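Local coordinates for soluble epoxide hydrolase (Bacillus megaterium, PDB 4INZ), which belongs to the alpha/beta hydrolase superfamily, whose fold is a central, mostly parallel beta sheet flanked by helices, at residues Ile53-Phe65 and Ala285-Trp299. The protein carries 1 engineered substitution. Residues are numbered along the deposited sequence; the frame is centred on the assembly and turned at random.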
loop_
_atom_site.group_PDB
_atom_site.type_symbol
_atom_site.label_atom_id
_atom_site.label_comp_id
_atom_site.label_asym_id
_atom_site.label_seq_id
_atom_site.Cartn_x
_atom_site.Cartn_y
_atom_site.Cartn_z
ATOM N N ILE A 53 5.586 8.042 3.976
ATOM C CA ILE A 53 4.389 8.576 3.320
ATOM C C ILE A 53 3.263 8.803 4.336
ATOM O O ILE A 53 2.355 9.611 4.109
ATOM C CB ILE A 53 3.900 7.701 2.140
ATOM C CG1 ILE A 53 2.874 8.471 1.299
ATOM C CG2 ILE A 53 3.310 6.367 2.640
ATOM C CD1 ILE A 53 2.609 7.830 -0.039
ATOM N N TRP A 54 3.350 8.113 5.470
ATOM C CA TRP A 54 2.301 8.158 6.485
ATOM C C TRP A 54 2.540 9.201 7.572
ATOM O O TRP A 54 1.797 9.263 8.559
ATOM C CB TRP A 54 2.157 6.785 7.141
ATOM C CG TRP A 54 1.784 5.707 6.191
ATOM C CD1 TRP A 54 2.571 4.665 5.772
ATOM C CD2 TRP A 54 0.524 5.552 5.536
ATOM N NE1 TRP A 54 1.867 3.865 4.899
ATOM C CE2 TRP A 54 0.610 4.386 4.739
ATOM C CE3 TRP A 54 -0.672 6.278 5.554
ATOM C CZ2 TRP A 54 -0.458 3.935 3.959
ATOM C CZ3 TRP A 54 -1.739 5.822 4.781
ATOM C CH2 TRP A 54 -1.621 4.660 3.995
ATOM N N ARG A 55 3.570 10.022 7.389
ATOM C CA ARG A 55 4.001 10.959 8.429
ATOM C C ARG A 55 2.870 11.780 9.069
ATOM O O ARG A 55 2.874 12.012 10.284
ATOM C CB ARG A 55 5.084 11.892 7.874
ATOM C CG ARG A 55 4.631 12.737 6.683
ATOM C CD ARG A 55 5.836 13.225 5.877
ATOM N NE ARG A 55 5.442 14.056 4.745
ATOM C CZ ARG A 55 5.013 13.573 3.585
ATOM N NH1 ARG A 55 4.922 12.256 3.405
ATOM N NH2 ARG A 55 4.669 14.406 2.605
ATOM N N HIS A 56 1.914 12.239 8.262
ATOM C CA HIS A 56 0.852 13.093 8.790
ATOM C C HIS A 56 -0.150 12.321 9.640
ATOM O O HIS A 56 -0.750 12.876 10.568
ATOM C CB HIS A 56 0.128 13.826 7.664
ATOM C CG HIS A 56 1.016 14.731 6.868
ATOM N ND1 HIS A 56 1.596 15.863 7.402
ATOM C CD2 HIS A 56 1.418 14.674 5.576
ATOM C CE1 HIS A 56 2.322 16.462 6.472
ATOM N NE2 HIS A 56 2.222 15.767 5.352
ATOM N N GLN A 57 -0.342 11.046 9.317
ATOM C CA GLN A 57 -1.218 10.198 10.122
ATOM C C GLN A 57 -0.504 9.725 11.381
ATOM O O GLN A 57 -1.117 9.593 12.433
ATOM C CB GLN A 57 -1.737 9.001 9.311
ATOM C CG GLN A 57 -2.767 9.381 8.244
ATOM C CD GLN A 57 -2.139 10.147 7.100
ATOM O OE1 GLN A 57 -1.109 9.735 6.549
ATOM N NE2 GLN A 57 -2.753 11.267 6.731
ATOM N N ILE A 58 0.792 9.461 11.269
ATOM C CA ILE A 58 1.589 9.136 12.452
ATOM C C ILE A 58 1.488 10.282 13.469
ATOM O O ILE A 58 1.240 10.054 14.656
ATOM C CB ILE A 58 3.057 8.866 12.084
ATOM C CG1 ILE A 58 3.154 7.559 11.302
ATOM C CG2 ILE A 58 3.932 8.788 13.349
ATOM C CD1 ILE A 58 4.501 7.343 10.653
ATOM N N ASP A 59 1.656 11.515 13.001
ATOM C CA ASP A 59 1.593 12.663 13.910
ATOM C C ASP A 59 0.206 12.848 14.518
ATOM O O ASP A 59 0.068 13.197 15.698
ATOM C CB ASP A 59 2.041 13.945 13.204
ATOM C CG ASP A 59 3.532 13.955 12.906
ATOM O OD1 ASP A 59 4.278 13.158 13.522
ATOM O OD2 ASP A 59 3.959 14.766 12.058
ATOM N N GLU A 60 -0.825 12.605 13.718
ATOM C CA GLU A 60 -2.185 12.886 14.160
ATOM C C GLU A 60 -2.730 11.822 15.104
ATOM O O GLU A 60 -3.408 12.135 16.081
ATOM C CB GLU A 60 -3.126 13.045 12.958
ATOM C CG GLU A 60 -4.595 13.151 13.344
ATOM C CD GLU A 60 -4.956 14.471 14.029
ATOM O OE1 GLU A 60 -4.141 15.418 14.012
ATOM O OE2 GLU A 60 -6.070 14.560 14.588
ATOM N N PHE A 61 -2.439 10.559 14.811
ATOM C CA PHE A 61 -3.067 9.461 15.552
ATOM C C PHE A 61 -2.223 8.876 16.677
ATOM O O PHE A 61 -2.690 8.001 17.408
ATOM C CB PHE A 61 -3.547 8.377 14.583
ATOM C CG PHE A 61 -4.667 8.843 13.706
ATOM C CD1 PHE A 61 -5.981 8.773 14.147
ATOM C CD2 PHE A 61 -4.404 9.405 12.462
ATOM C CE1 PHE A 61 -7.016 9.235 13.350
ATOM C CE2 PHE A 61 -5.434 9.873 11.664
ATOM C CZ PHE A 61 -6.740 9.785 12.108
ATOM N N SER A 62 -1.002 9.379 16.839
ATOM C CA SER A 62 -0.104 8.851 17.873
ATOM C C SER A 62 -0.445 9.276 19.308
ATOM O O SER A 62 0.148 8.770 20.263
ATOM C CB SER A 62 1.354 9.188 17.549
ATOM O OG SER A 62 1.544 10.587 17.424
ATOM N N ASN A 63 -1.392 10.191 19.473
ATOM C CA ASN A 63 -1.831 10.559 20.816
ATOM C C ASN A 63 -2.892 9.603 21.340
ATOM O O ASN A 63 -3.181 9.581 22.536
ATOM C CB ASN A 63 -2.361 11.996 20.854
ATOM C CG ASN A 63 -1.337 13.007 20.383
ATOM O OD1 ASN A 63 -1.577 13.748 19.429
ATOM N ND2 ASN A 63 -0.186 13.043 21.047
ATOM N N ASP A 64 -3.469 8.809 20.443
ATOM C CA ASP A 64 -4.553 7.906 20.815
ATOM C C ASP A 64 -4.288 6.455 20.431
ATOM O O ASP A 64 -4.967 5.543 20.916
ATOM C CB ASP A 64 -5.870 8.384 20.194
ATOM C CG ASP A 64 -6.333 9.709 20.768
ATOM O OD1 ASP A 64 -6.942 9.692 21.853
ATOM O OD2 ASP A 64 -6.083 10.766 20.144
ATOM N N PHE A 65 -3.299 6.246 19.569
ATOM C CA PHE A 65 -2.967 4.918 19.064
ATOM C C PHE A 65 -1.454 4.706 19.081
ATOM O O PHE A 65 -0.683 5.665 19.082
ATOM C CB PHE A 65 -3.429 4.767 17.611
ATOM C CG PHE A 65 -4.926 4.727 17.433
ATOM C CD1 PHE A 65 -5.646 5.891 17.191
ATOM C CD2 PHE A 65 -5.608 3.517 17.470
ATOM C CE1 PHE A 65 -7.029 5.849 17.017
ATOM C CE2 PHE A 65 -6.989 3.463 17.294
ATOM C CZ PHE A 65 -7.702 4.626 17.064
ATOM N N ALA A 285 -2.246 9.439 -3.899
ATOM C CA ALA A 285 -1.846 9.311 -2.492
ATOM C C ALA A 285 -2.464 10.383 -1.595
ATOM O O ALA A 285 -1.771 11.285 -1.102
ATOM C CB ALA A 285 -0.333 9.327 -2.373
ATOM N N PRO A 286 -3.776 10.277 -1.358
ATOM C CA PRO A 286 -4.498 11.274 -0.562
ATOM C C PRO A 286 -3.864 11.495 0.805
ATOM O O PRO A 286 -3.923 12.602 1.323
ATOM C CB PRO A 286 -5.878 10.640 -0.377
ATOM C CG PRO A 286 -6.039 9.723 -1.553
ATOM C CD PRO A 286 -4.649 9.179 -1.809
ATOM N N GLN A 287 -3.276 10.457 1.385
ATOM C CA GLN A 287 -2.829 10.560 2.765
ATOM C C GLN A 287 -1.820 11.689 2.988
ATOM O O GLN A 287 -1.820 12.303 4.058
ATOM C CB GLN A 287 -2.327 9.211 3.310
ATOM C CG GLN A 287 -1.027 8.688 2.708
ATOM C CD GLN A 287 -1.246 7.833 1.475
ATOM O OE1 GLN A 287 -2.099 8.140 0.640
ATOM N NE2 GLN A 287 -0.480 6.742 1.360
ATOM N N HIS A 288 -0.961 11.968 2.003
ATOM C CA HIS A 288 -0.064 13.123 2.140
ATOM C C HIS A 288 -0.340 14.282 1.183
ATOM O O HIS A 288 0.232 15.356 1.347
ATOM C CB HIS A 288 1.439 12.753 2.215
ATOM C CG HIS A 288 2.034 12.251 0.935
ATOM N ND1 HIS A 288 3.397 12.093 0.773
ATOM C CD2 HIS A 288 1.469 11.846 -0.227
ATOM C CE1 HIS A 288 3.644 11.618 -0.433
ATOM N NE2 HIS A 288 2.491 11.458 -1.061
ATOM N N GLU A 289 -1.244 14.082 0.224
ATOM C CA GLU A 289 -1.710 15.188 -0.617
ATOM C C GLU A 289 -2.694 16.098 0.116
ATOM O O GLU A 289 -2.625 17.331 -0.006
ATOM C CB GLU A 289 -2.381 14.662 -1.886
ATOM C CG GLU A 289 -1.446 13.957 -2.836
ATOM C CD GLU A 289 -2.155 13.459 -4.084
ATOM O OE1 GLU A 289 -2.982 14.222 -4.644
ATOM O OE2 GLU A 289 -1.877 12.306 -4.501
ATOM N N LYS A 290 -3.614 15.486 0.864
ATOM C CA LYS A 290 -4.672 16.205 1.574
ATOM C C LYS A 290 -4.809 15.640 2.988
ATOM O O LYS A 290 -5.839 15.060 3.343
ATOM C CB LYS A 290 -6.006 16.047 0.837
ATOM C CG LYS A 290 -6.015 16.620 -0.576
ATOM C CD LYS A 290 -5.840 18.132 -0.578
ATOM C CE LYS A 290 -6.011 18.705 -1.989
ATOM N NZ LYS A 290 -6.090 20.207 -2.030
ATOM N N PRO A 291 -3.768 15.803 3.804
ATOM C CA PRO A 291 -3.747 15.097 5.092
ATOM C C PRO A 291 -4.867 15.516 6.044
ATOM O O PRO A 291 -5.375 14.673 6.787
ATOM C CB PRO A 291 -2.373 15.463 5.669
ATOM C CG PRO A 291 -1.998 16.738 4.976
ATOM C CD PRO A 291 -2.544 16.591 3.584
ATOM N N GLN A 292 -5.247 16.789 6.044
ATOM C CA GLN A 292 -6.272 17.223 6.988
ATOM C C GLN A 292 -7.627 16.600 6.654
ATOM O O GLN A 292 -8.314 16.068 7.533
ATOM C CB GLN A 292 -6.391 18.746 7.037
ATOM C CG GLN A 292 -7.449 19.200 8.025
ATOM C CD GLN A 292 -7.422 20.699 8.293
ATOM O OE1 GLN A 292 -6.405 21.368 8.088
ATOM N NE2 GLN A 292 -8.546 21.231 8.756
ATOM N N GLU A 293 -8.016 16.672 5.383
ATOM C CA GLU A 293 -9.269 16.051 4.945
ATOM C C GLU A 293 -9.270 14.548 5.260
ATOM O O GLU A 293 -10.252 13.995 5.773
ATOM C CB GLU A 293 -9.487 16.265 3.446
ATOM C CG GLU A 293 -10.797 15.675 2.967
ATOM C CD GLU A 293 -11.110 15.991 1.524
ATOM O OE1 GLU A 293 -10.356 16.771 0.902
ATOM O OE2 GLU A 293 -12.123 15.463 1.011
ATOM N N VAL A 294 -8.167 13.890 4.931
ATOM C CA VAL A 294 -8.024 12.459 5.186
ATOM C C VAL A 294 -8.124 12.140 6.678
ATOM O O VAL A 294 -8.856 11.224 7.094
ATOM C CB VAL A 294 -6.678 11.942 4.639
ATOM C CG1 VAL A 294 -6.344 10.576 5.228
ATOM C CG2 VAL A 294 -6.711 11.890 3.106
ATOM N N ASN A 295 -7.394 12.896 7.489
ATOM C CA ASN A 295 -7.370 12.634 8.926
ATOM C C ASN A 295 -8.752 12.764 9.545
ATOM O O ASN A 295 -9.129 11.984 10.423
ATOM C CB ASN A 295 -6.359 13.538 9.634
ATOM C CG ASN A 295 -4.921 13.115 9.364
ATOM O OD1 ASN A 295 -4.675 12.028 8.828
ATOM N ND2 ASN A 295 -3.964 13.964 9.749
ATOM N N ASN A 296 -9.522 13.738 9.076
ATOM C CA ASN A 296 -10.853 13.937 9.635
ATOM C C ASN A 296 -11.802 12.798 9.269
ATOM O O ASN A 296 -12.667 12.424 10.062
ATOM C CB ASN A 296 -11.425 15.294 9.230
ATOM C CG ASN A 296 -10.806 16.434 10.016
ATOM O OD1 ASN A 296 -10.253 16.222 11.098
ATOM N ND2 ASN A 296 -10.886 17.646 9.475
ATOM N N VAL A 297 -11.627 12.247 8.071
ATOM C CA VAL A 297 -12.423 11.099 7.641
ATOM C C VAL A 297 -12.034 9.851 8.439
ATOM O O VAL A 297 -12.898 9.066 8.850
ATOM C CB VAL A 297 -12.280 10.835 6.123
ATOM C CG1 VAL A 297 -12.962 9.518 5.736
ATOM C CG2 VAL A 297 -12.884 12.003 5.330
ATOM N N MET A 298 -10.736 9.679 8.675
ATOM C CA MET A 298 -10.276 8.555 9.483
ATOM C C MET A 298 -10.881 8.622 10.877
ATOM O O MET A 298 -11.403 7.627 11.370
ATOM C CB MET A 298 -8.747 8.496 9.544
ATOM C CG MET A 298 -8.114 8.148 8.204
ATOM S SD MET A 298 -6.306 8.225 8.232
ATOM C CE MET A 298 -5.925 6.949 9.440
ATOM N N TRP A 299 -10.825 9.794 11.508
ATOM C CA TRP A 299 -11.442 9.965 12.825
ATOM C C TRP A 299 -12.928 9.637 12.775
ATOM O O TRP A 299 -13.462 8.943 13.648
ATOM C CB TRP A 299 -11.267 11.395 13.341
ATOM C CG TRP A 299 -9.963 11.629 14.036
ATOM C CD1 TRP A 299 -9.016 12.564 13.720
ATOM C CD2 TRP A 299 -9.460 10.915 15.168
ATOM N NE1 TRP A 299 -7.956 12.476 14.589
ATOM C CE2 TRP A 299 -8.201 11.470 15.487
ATOM C CE3 TRP A 299 -9.946 9.856 15.941
ATOM C CZ2 TRP A 299 -7.424 11.003 16.552
ATOM C CZ3 TRP A 299 -9.169 9.395 17.004
ATOM C CH2 TRP A 299 -7.926 9.970 17.296
HETATM O O HOH W 1 2.154 16.633 2.696
#
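Both hydrogens of the Q57 side-chain amide are spent across this contact: Q57 NE2 donates to N295 OD1 at 2.9 Å and to the backbone oxygen Q287 O at 3.0 Å. Each acceptor lies close to the Q57 amide plane, evidence that the pair fixes its rotation. A bend at chi2 (70°) turns the amide toward them. Q57 CG lies 3.7 Å from M298 SD, and the side chain fills a hole among Q287, V294, N295 and M298. N295 returns the fit as a knob among H56, Q57, E60 and F61, its ND2 giving a weak bond to H56 O. Farther along, W299 NE1 donates to E60 OE2 at 2.8 Å, near the indole plane and on the carboxylate's anti lone pair. F61 CE1 sits 3.3 Å above that indole, while the ring planes meet obliquely at 36°. M298 adds a Met-aromatic contact to F61. At the other end, R55 NH1 and NH2 both donate to H288 ND1, NH1 at 3.0 Å near the imidazole plane and NH2 tilted from it, and I53 CG1 lies over the centre of the H288 ring. P291 CG covers one face of H56, whose NE2 shares a water with H288 O. Helices 55-61 and 291-299, which follow strands 40-44 and 274-279, cross at -49° as a helix pair of the alpha/beta hydrolase fold, I58 touching strand 66-70 and M298 strand 131-137. With ND1 accepting from an arginine, H288 probably carries any ring proton on NE2, and the neighbouring guanidinium would disfavour a second one.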